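Local atomic coordinates of ORF99 (Acidianus Filamentous Virus 1, PDB entry 3DF6), a protein that is of no established function but may act as an anti-CRISPR protein against the immunity of the virus's archaeal host. Residues F17-K23 against M70-F74; F38-I42 against L73-Y77. The protein carries 2 engineered substitutions. Residue numbers count along the deposited sequence, not the author numbering.

Both interactions use strand 69-80, one with the end of helix 3-18 and its turn, the other with helix 35-42, and they meet at Leu73, whose side chain contributes to each. Their centres lie about 13 Å apart. Interaction 1 lies farther out, about 10 Å from the centre of the chain; partly buried, it mixes a salt bridge and hydrogen bonding with packing of a lysine chain on an aromatic ring. Interaction 2, centred about 3 Å from the centre of the chain, is fully buried and joins aliphatic and aromatic groups, with no hydrogen bond between its segments. Polar chemistry thus gives way to apolar chemistry as the strand enters the core.

Interaction 1 of 2, residues F17-K23 against M70-F74; sequences FLEDRIK and MKKLF. Engineered in segment 70-74: Met70 (natural residue Ile).
Residues 17-23 close the first helix and turn toward an extended strand, 70-74, with Leu18 CA 6.5 Å from Lys71 CA. The helix finishes in a Schellman motif: Asp20 takes positive phi (68/23), and its N donates to Phe17 O at 2.9 Å. Lys71 points its CA-to-CB bond at this turn. With chi1 and chi2 both m and the rest of the chain t, its CD settles over one face of the Phe17 ring (chi1 t), a CH-pi contact 3.7 Å from the centroid, while Leu18 CD2 packs on Lys71 CB at 3.8 Å. Phe17 CD2 also touches Leu73 CD1 at 4.4 Å. The ammonium group is well satisfied. Lys71 NZ forms a salt bridge with Asp20 OD1 at 2.7 Å, gives a weak hydrogen bond to Phe17 O at 3.0 Å, and is hydrogen-bonded to Asn94 OD1. Lys23 completes the charge network: its NZ donates to Asp20 O at 2.6 Å and makes a long salt bridge, 3.9 Å, to Asp20 OD2. The turn joins helix 3-18 to strand 69-80, which runs between strands 56-64 and 84-96, and just past it Ile22 pairs antiparallel with a strand of the second subunit, carrying a sheet across the interface.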
ATOM      1  N   PHE C  17       3.509  -8.519  -0.102  1.00 11.80           N
ATOM      2  CA  PHE C  17       2.143  -8.996  -0.176  1.00 13.48           C
ATOM      3  C   PHE C  17       2.117 -10.497  -0.469  1.00 13.96           C
ATOM      4  O   PHE C  17       1.436 -11.255   0.240  1.00 13.70           O
ATOM      5  CB  PHE C  17       1.329  -8.189  -1.214  1.00 13.66           C
ATOM      6  CG  PHE C  17       0.044  -8.860  -1.631  1.00 14.05           C
ATOM      7  CD1 PHE C  17      -1.017  -8.981  -0.731  1.00 11.52           C
ATOM      8  CD2 PHE C  17      -0.085  -9.398  -2.910  1.00 12.70           C
ATOM      9  CE1 PHE C  17      -2.207  -9.624  -1.092  1.00 12.53           C
ATOM     10  CE2 PHE C  17      -1.279 -10.040  -3.301  1.00 12.89           C
ATOM     11  CZ  PHE C  17      -2.336 -10.166  -2.385  1.00 12.21           C
ATOM     12  N   LEU C  18       2.875 -10.938  -1.478  1.00 14.29           N
ATOM     13  CA  LEU C  18       2.969 -12.366  -1.766  1.00 15.19           C
ATOM     14  C   LEU C  18       3.551 -13.209  -0.594  1.00 15.90           C
ATOM     15  O   LEU C  18       3.103 -14.353  -0.372  1.00 16.12           O
ATOM     16  CB  LEU C  18       3.674 -12.639  -3.126  1.00 15.63           C
ATOM     17  CG  LEU C  18       3.040 -11.936  -4.355  1.00 15.23           C
ATOM     18  CD1 LEU C  18       3.934 -12.085  -5.615  1.00 13.59           C
ATOM     19  CD2 LEU C  18       1.605 -12.393  -4.641  1.00 14.71           C
ATOM     20  N   GLU C  19       4.505 -12.637   0.154  1.00 15.51           N
ATOM     21  CA  GLU C  19       5.040 -13.224   1.408  1.00 16.48           C
ATOM     22  C   GLU C  19       4.045 -13.267   2.568  1.00 16.00           C
ATOM     23  O   GLU C  19       4.289 -13.946   3.580  1.00 16.21           O
ATOM     24  CB  GLU C  19       6.236 -12.413   1.894  1.00 16.71           C
ATOM     25  CG  GLU C  19       7.477 -12.608   1.096  1.00 22.23           C
ATOM     26  CD  GLU C  19       8.644 -11.777   1.602  1.00 27.09           C
ATOM     27  OE1 GLU C  19       8.597 -11.257   2.744  1.00 29.96           O
ATOM     28  OE2 GLU C  19       9.621 -11.657   0.834  1.00 31.94           O
ATOM     29  N   ASP C  20       2.942 -12.523   2.419  1.00 15.24           N
ATOM     30  CA  ASP C  20       1.931 -12.334   3.442  1.00 14.97           C
ATOM     31  C   ASP C  20       2.402 -11.527   4.653  1.00 15.24           C
ATOM     32  O   ASP C  20       1.837 -11.638   5.733  1.00 15.51           O
ATOM     33  CB  ASP C  20       1.319 -13.668   3.894  1.00 15.60           C
ATOM     34  CG  ASP C  20      -0.061 -13.491   4.473  1.00 15.95           C
ATOM     35  OD1 ASP C  20      -0.838 -12.661   3.945  1.00 14.99           O
ATOM     36  OD2 ASP C  20      -0.366 -14.179   5.462  1.00 17.69           O
ATOM     37  N   ARG C  21       3.438 -10.718   4.473  1.00 15.06           N
ATOM     38  CA  ARG C  21       3.810  -9.701   5.449  1.00 15.13           C
ATOM     39  C   ARG C  21       2.832  -8.531   5.301  1.00 14.59           C
ATOM     40  O   ARG C  21       2.283  -8.014   6.306  1.00 14.72           O
ATOM     41  CB  ARG C  21       5.269  -9.287   5.249  1.00 15.80           C
ATOM     42  CG  ARG C  21       6.222 -10.473   5.330  1.00 18.96           C
ATOM     43  CD  ARG C  21       7.618 -10.081   5.805  1.00 22.64           C
ATOM     44  NE  ARG C  21       7.625  -9.593   7.181  1.00 24.72           N
ATOM     45  CZ  ARG C  21       8.725  -9.472   7.919  1.00 24.78           C
ATOM     46  NH1 ARG C  21       9.904  -9.815   7.412  1.00 25.65           N
ATOM     47  NH2 ARG C  21       8.650  -9.010   9.157  1.00 22.00           N
ATOM     48  N   ILE C  22       2.596  -8.129   4.046  1.00 13.04           N
ATOM     49  CA  ILE C  22       1.439  -7.285   3.748  1.00 12.53           C
ATOM     50  C   ILE C  22       0.313  -8.276   3.462  1.00 13.11           C
ATOM     51  O   ILE C  22       0.399  -9.064   2.524  1.00 13.56           O
ATOM     52  CB  ILE C  22       1.680  -6.315   2.590  1.00 12.71           C
ATOM     53  CG1 ILE C  22       2.757  -5.269   2.967  1.00 13.20           C
ATOM     54  CG2 ILE C  22       0.382  -5.585   2.210  1.00 10.75           C
ATOM     55  CD1 ILE C  22       3.338  -4.523   1.729  1.00 13.06           C
ATOM     56  N   LYS C  23      -0.709  -8.288   4.318  1.00 13.27           N
ATOM     57  CA  LYS C  23      -1.796  -9.249   4.175  1.00 13.10           C
ATOM     58  C   LYS C  23      -2.637  -8.915   2.932  1.00 13.61           C
ATOM     59  O   LYS C  23      -2.931  -9.804   2.127  1.00 13.29           O
ATOM     60  CB  LYS C  23      -2.701  -9.230   5.405  1.00 13.14           C
ATOM     61  CG  LYS C  23      -1.985  -9.334   6.768  1.00 13.46           C
ATOM     62  CD  LYS C  23      -1.089 -10.537   6.858  1.00 14.19           C
ATOM     63  CE  LYS C  23      -0.205 -10.468   8.123  1.00 15.21           C
ATOM     64  NZ  LYS C  23       0.781 -11.566   8.128  1.00 15.54           N
HETATM   65  N   MSE C  70      -4.888 -18.381  -1.651  1.00 18.60           N
HETATM   66  CA  MSE C  70      -4.488 -17.806  -2.912  1.00 20.96           C
HETATM   67  C   MSE C  70      -4.275 -16.304  -2.735  0.70 17.99           C
HETATM   68  O   MSE C  70      -5.005 -15.652  -2.004  1.00 18.02           O
HETATM   69  CB  MSE C  70      -5.573 -18.088  -3.940  0.70 20.09           C
HETATM   70  CG  MSE C  70      -5.643 -17.081  -5.007  0.70 24.92           C
HETATM   71 SE   MSE C  70      -6.601 -17.806  -6.463  0.70 37.22          SE
HETATM   72  CE  MSE C  70      -8.355 -17.086  -6.130  0.70 35.22           C
ATOM     73  N   LYS C  71      -3.251 -15.764  -3.377  1.00 16.56           N
ATOM     74  CA  LYS C  71      -3.028 -14.319  -3.393  1.00 15.85           C
ATOM     75  C   LYS C  71      -3.481 -13.822  -4.750  1.00 15.94           C
ATOM     76  O   LYS C  71      -3.142 -14.433  -5.773  1.00 14.60           O
ATOM     77  CB  LYS C  71      -1.549 -13.966  -3.182  1.00 16.11           C
ATOM     78  CG  LYS C  71      -0.954 -14.178  -1.778  1.00 15.67           C
ATOM     79  CD  LYS C  71      -1.252 -13.013  -0.860  1.00 16.32           C
ATOM     80  CE  LYS C  71      -0.766 -13.263   0.576  1.00 14.39           C
ATOM     81  NZ  LYS C  71      -1.181 -12.079   1.375  1.00 12.86           N
ATOM     82  N   LYS C  72      -4.268 -12.749  -4.764  1.00 15.25           N
ATOM     83  CA  LYS C  72      -4.699 -12.146  -6.028  1.00 17.24           C
ATOM     84  C   LYS C  72      -4.235 -10.705  -6.121  1.00 16.63           C
ATOM     85  O   LYS C  72      -4.376  -9.928  -5.165  1.00 15.56           O
ATOM     86  CB  LYS C  72      -6.210 -12.196  -6.202  1.00 17.57           C
ATOM     87  CG  LYS C  72      -6.782 -13.640  -6.330  1.00 21.19           C
ATOM     88  CD  LYS C  72      -8.302 -13.544  -6.595  1.00 22.70           C
ATOM     89  CE  LYS C  72      -8.928 -14.901  -6.848  1.00 28.12           C
ATOM     90  NZ  LYS C  72     -10.458 -14.899  -6.786  1.00 32.64           N
ATOM     91  N   LEU C  73      -3.688 -10.374  -7.284  1.00 15.81           N
ATOM     92  CA  LEU C  73      -3.168  -9.041  -7.575  1.00 15.84           C
ATOM     93  C   LEU C  73      -3.921  -8.417  -8.744  1.00 15.81           C
ATOM     94  O   LEU C  73      -3.991  -8.989  -9.830  1.00 15.83           O
ATOM     95  CB  LEU C  73      -1.673  -9.139  -7.919  1.00 15.27           C
ATOM     96  CG  LEU C  73      -0.949  -7.796  -8.054  1.00 16.91           C
ATOM     97  CD1 LEU C  73      -0.709  -7.195  -6.619  1.00 16.96           C
ATOM     98  CD2 LEU C  73       0.333  -7.935  -8.851  1.00 15.79           C
ATOM     99  N   PHE C  74      -4.503  -7.243  -8.522  1.00 15.90           N
ATOM    100  CA  PHE C  74      -5.184  -6.519  -9.583  1.00 15.57           C
ATOM    101  C   PHE C  74      -4.339  -5.308  -9.959  1.00 15.58           C
ATOM    102  O   PHE C  74      -3.996  -4.507  -9.090  1.00 14.83           O
ATOM    103  CB  PHE C  74      -6.554  -6.043  -9.097  1.00 15.63           C
ATOM    104  CG  PHE C  74      -7.480  -7.149  -8.728  1.00 16.56           C
ATOM    105  CD1 PHE C  74      -8.407  -7.614  -9.651  1.00 15.89           C
ATOM    106  CD2 PHE C  74      -7.437  -7.728  -7.450  1.00 18.17           C
ATOM    107  CE1 PHE C  74      -9.290  -8.643  -9.327  1.00 18.69           C
ATOM    108  CE2 PHE C  74      -8.309  -8.774  -7.109  1.00 19.97           C
ATOM    109  CZ  PHE C  74      -9.237  -9.236  -8.060  1.00 18.89           C
TER

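Interaction 2 of 2, residues F38-I42 against L73-Y77; sequences FEELI and LFVEY
Residues 38-42, the end of helix 35-42, lie over residues 73-77 of strand 69-80, the two segment axes running nearly antiparallel (157°) and approaching to 11.2 Å, so the C-terminal end of the helix stands beside the start of 73-77: Ile42 CA is 8.1 Å from Leu73 CA. Helical phi/psi values hold from Phe38 through Ile42, and Ile42 N donates to Phe38 O at 3.2 Å. Leu73 (chi1 t, chi2 p) comes first in 73-77, its CD2 touching Ile42 CG1 at 4.4 Å and, at the same distance, Leu41 O; its side chain also reaches Val14 of helix 3-18. Two residues on, Val75 (chi1 t) projects from the same face of the strand and meets three helix residues: Val75 CG1 lies 3.8 Å from Phe38 CE1 and 4.4 Å from Leu41 CD2, and Val75 CG2 4.3 Å from Ile42 CG1. Tyr77, with chi1 p, offers its ring face to the edge of Phe38 (chi1 t) in a T-shaped pair, centroids 4.9 Å apart and planes at 65°, with Phe38 CZ 3.6 Å from Tyr77 CE2. The phenol oxygen of Tyr77 is hydrogen-bonded to Asp59, and the Phe38 ring also stacks with Tyr85. Every second strand residue meets the helix, the pattern of helix-on-sheet packing in a two-layer alpha+beta fold, in which helices 3-18 and 35-42 cover one face of an antiparallel sheet.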
ATOM      1  N   PHE C  38       7.349  -3.599 -15.241  1.00 14.24           N
ATOM      2  CA  PHE C  38       6.006  -4.192 -15.202  1.00 14.71           C
ATOM      3  C   PHE C  38       6.057  -5.713 -15.006  1.00 14.37           C
ATOM      4  O   PHE C  38       5.301  -6.263 -14.211  1.00 13.98           O
ATOM      5  CB  PHE C  38       5.210  -3.791 -16.452  1.00 15.39           C
ATOM      6  CG  PHE C  38       3.728  -4.119 -16.384  1.00 16.45           C
ATOM      7  CD1 PHE C  38       2.861  -3.341 -15.640  1.00 20.00           C
ATOM      8  CD2 PHE C  38       3.206  -5.177 -17.123  1.00 21.66           C
ATOM      9  CE1 PHE C  38       1.490  -3.638 -15.576  1.00 22.04           C
ATOM     10  CE2 PHE C  38       1.831  -5.482 -17.082  1.00 23.09           C
ATOM     11  CZ  PHE C  38       0.975  -4.701 -16.286  1.00 21.12           C
ATOM     12  N   GLU C  39       6.967  -6.369 -15.715  1.00 14.62           N
ATOM     13  CA  GLU C  39       7.194  -7.810 -15.609  1.00 15.43           C
ATOM     14  C   GLU C  39       7.726  -8.236 -14.243  1.00 16.69           C
ATOM     15  O   GLU C  39       7.304  -9.258 -13.668  1.00 16.79           O
ATOM     16  CB  GLU C  39       8.112  -8.273 -16.755  1.00 15.74           C
ATOM     17  CG  GLU C  39       7.361  -8.282 -18.063  1.00 15.24           C
ATOM     18  CD  GLU C  39       8.215  -8.604 -19.262  1.00 19.17           C
ATOM     19  OE1 GLU C  39       9.450  -8.779 -19.113  1.00 18.28           O
ATOM     20  OE2 GLU C  39       7.625  -8.680 -20.368  1.00 19.79           O
ATOM     21  N   GLU C  40       8.633  -7.433 -13.725  1.00 17.52           N
ATOM     22  CA  GLU C  40       9.141  -7.584 -12.376  1.00 19.17           C
ATOM     23  C   GLU C  40       8.027  -7.456 -11.333  1.00 18.86           C
ATOM     24  O   GLU C  40       8.005  -8.209 -10.366  1.00 18.45           O
ATOM     25  CB  GLU C  40      10.252  -6.552 -12.135  0.80 19.54           C
ATOM     26  CG  GLU C  40      11.016  -6.720 -10.852  0.80 24.57           C
ATOM     27  CD  GLU C  40      11.704  -8.064 -10.711  0.80 30.67           C
ATOM     28  OE1 GLU C  40      12.193  -8.617 -11.730  0.80 31.84           O
ATOM     29  OE2 GLU C  40      11.767  -8.553  -9.555  0.80 33.22           O
ATOM     30  N   LEU C  41       7.106  -6.515 -11.550  1.00 18.96           N
ATOM     31  CA  LEU C  41       5.972  -6.270 -10.652  1.00 19.03           C
ATOM     32  C   LEU C  41       5.062  -7.502 -10.484  1.00 20.21           C
ATOM     33  O   LEU C  41       4.665  -7.857  -9.368  1.00 20.47           O
ATOM     34  CB  LEU C  41       5.130  -5.102 -11.185  1.00 18.19           C
ATOM     35  CG  LEU C  41       3.927  -4.601 -10.358  1.00 18.55           C
ATOM     36  CD1 LEU C  41       4.403  -3.929  -9.068  1.00 15.03           C
ATOM     37  CD2 LEU C  41       3.069  -3.630 -11.166  1.00 16.88           C
ATOM     38  N   ILE C  42       4.756  -8.135 -11.611  1.00 20.06           N
ATOM     39  CA  ILE C  42       3.774  -9.199 -11.702  1.00 21.15           C
ATOM     40  C   ILE C  42       4.339 -10.612 -11.509  1.00 21.35           C
ATOM     41  O   ILE C  42       3.628 -11.503 -11.028  1.00 21.49           O
ATOM     42  CB  ILE C  42       3.002  -9.021 -13.019  1.00 21.61           C
ATOM     43  CG1 ILE C  42       2.119  -7.783 -12.860  1.00 21.24           C
ATOM     44  CG2 ILE C  42       2.185 -10.255 -13.391  1.00 23.75           C
ATOM     45  CD1 ILE C  42       1.801  -7.091 -14.141  1.00 23.86           C
ATOM     46  N   LEU C  73      -3.688 -10.374  -7.284  1.00 15.81           N
ATOM     47  CA  LEU C  73      -3.168  -9.041  -7.575  1.00 15.84           C
ATOM     48  C   LEU C  73      -3.921  -8.417  -8.744  1.00 15.81           C
ATOM     49  O   LEU C  73      -3.991  -8.989  -9.830  1.00 15.83           O
ATOM     50  CB  LEU C  73      -1.673  -9.139  -7.919  1.00 15.27           C
ATOM     51  CG  LEU C  73      -0.949  -7.796  -8.054  1.00 16.91           C
ATOM     52  CD1 LEU C  73      -0.709  -7.195  -6.619  1.00 16.96           C
ATOM     53  CD2 LEU C  73       0.333  -7.935  -8.851  1.00 15.79           C
ATOM     54  N   PHE C  74      -4.503  -7.243  -8.522  1.00 15.90           N
ATOM     55  CA  PHE C  74      -5.184  -6.519  -9.583  1.00 15.57           C
ATOM     56  C   PHE C  74      -4.339  -5.308  -9.959  1.00 15.58           C
ATOM     57  O   PHE C  74      -3.996  -4.507  -9.090  1.00 14.83           O
ATOM     58  CB  PHE C  74      -6.554  -6.043  -9.097  1.00 15.63           C
ATOM     59  CG  PHE C  74      -7.480  -7.149  -8.728  1.00 16.56           C
ATOM     60  CD1 PHE C  74      -8.407  -7.614  -9.651  1.00 15.89           C
ATOM     61  CD2 PHE C  74      -7.437  -7.728  -7.450  1.00 18.17           C
ATOM     62  CE1 PHE C  74      -9.290  -8.643  -9.327  1.00 18.69           C
ATOM     63  CE2 PHE C  74      -8.309  -8.774  -7.109  1.00 19.97           C
ATOM     64  CZ  PHE C  74      -9.237  -9.236  -8.060  1.00 18.89           C
ATOM     65  N   VAL C  75      -4.016  -5.173 -11.246  1.00 15.31           N
ATOM     66  CA  VAL C  75      -3.223  -4.044 -11.737  1.00 15.04           C
ATOM     67  C   VAL C  75      -4.029  -3.330 -12.806  1.00 15.12           C
ATOM     68  O   VAL C  75      -4.395  -3.918 -13.818  1.00 14.55           O
ATOM     69  CB  VAL C  75      -1.836  -4.477 -12.328  1.00 15.52           C
ATOM     70  CG1 VAL C  75      -1.023  -3.255 -12.744  1.00 14.75           C
ATOM     71  CG2 VAL C  75      -1.043  -5.308 -11.321  1.00 15.62           C
ATOM     72  N   GLU C  76      -4.340  -2.069 -12.551  1.00 14.52           N
ATOM     73  CA  GLU C  76      -5.059  -1.249 -13.497  1.00 14.12           C
ATOM     74  C   GLU C  76      -4.055  -0.374 -14.251  1.00 13.73           C
ATOM     75  O   GLU C  76      -3.271   0.347 -13.627  1.00 12.13           O
ATOM     76  CB  GLU C  76      -6.057  -0.368 -12.743  1.00 14.59           C
ATOM     77  CG  GLU C  76      -7.033   0.392 -13.630  1.00 14.32           C
ATOM     78  CD  GLU C  76      -7.783   1.497 -12.866  1.00 16.69           C
ATOM     79  OE1 GLU C  76      -7.488   1.699 -11.680  1.00 18.31           O
ATOM     80  OE2 GLU C  76      -8.661   2.158 -13.454  1.00 17.54           O
ATOM     81  N   TYR C  77      -4.073  -0.428 -15.583  1.00 13.30           N
ATOM     82  CA  TYR C  77      -3.064   0.284 -16.368  1.00 13.72           C
ATOM     83  C   TYR C  77      -3.526   0.726 -17.749  1.00 15.15           C
ATOM     84  O   TYR C  77      -4.518   0.203 -18.294  1.00 14.77           O
ATOM     85  CB  TYR C  77      -1.774  -0.551 -16.514  1.00 13.59           C
ATOM     86  CG  TYR C  77      -1.938  -1.878 -17.244  1.00 12.72           C
ATOM     87  CD1 TYR C  77      -1.700  -1.985 -18.620  1.00 12.34           C
ATOM     88  CD2 TYR C  77      -2.340  -3.022 -16.550  1.00 13.78           C
ATOM     89  CE1 TYR C  77      -1.853  -3.217 -19.281  1.00 13.57           C
ATOM     90  CE2 TYR C  77      -2.488  -4.232 -17.184  1.00 13.87           C
ATOM     91  CZ  TYR C  77      -2.240  -4.332 -18.542  1.00 14.68           C
ATOM     92  OH  TYR C  77      -2.398  -5.552 -19.139  1.00 13.35           O
TER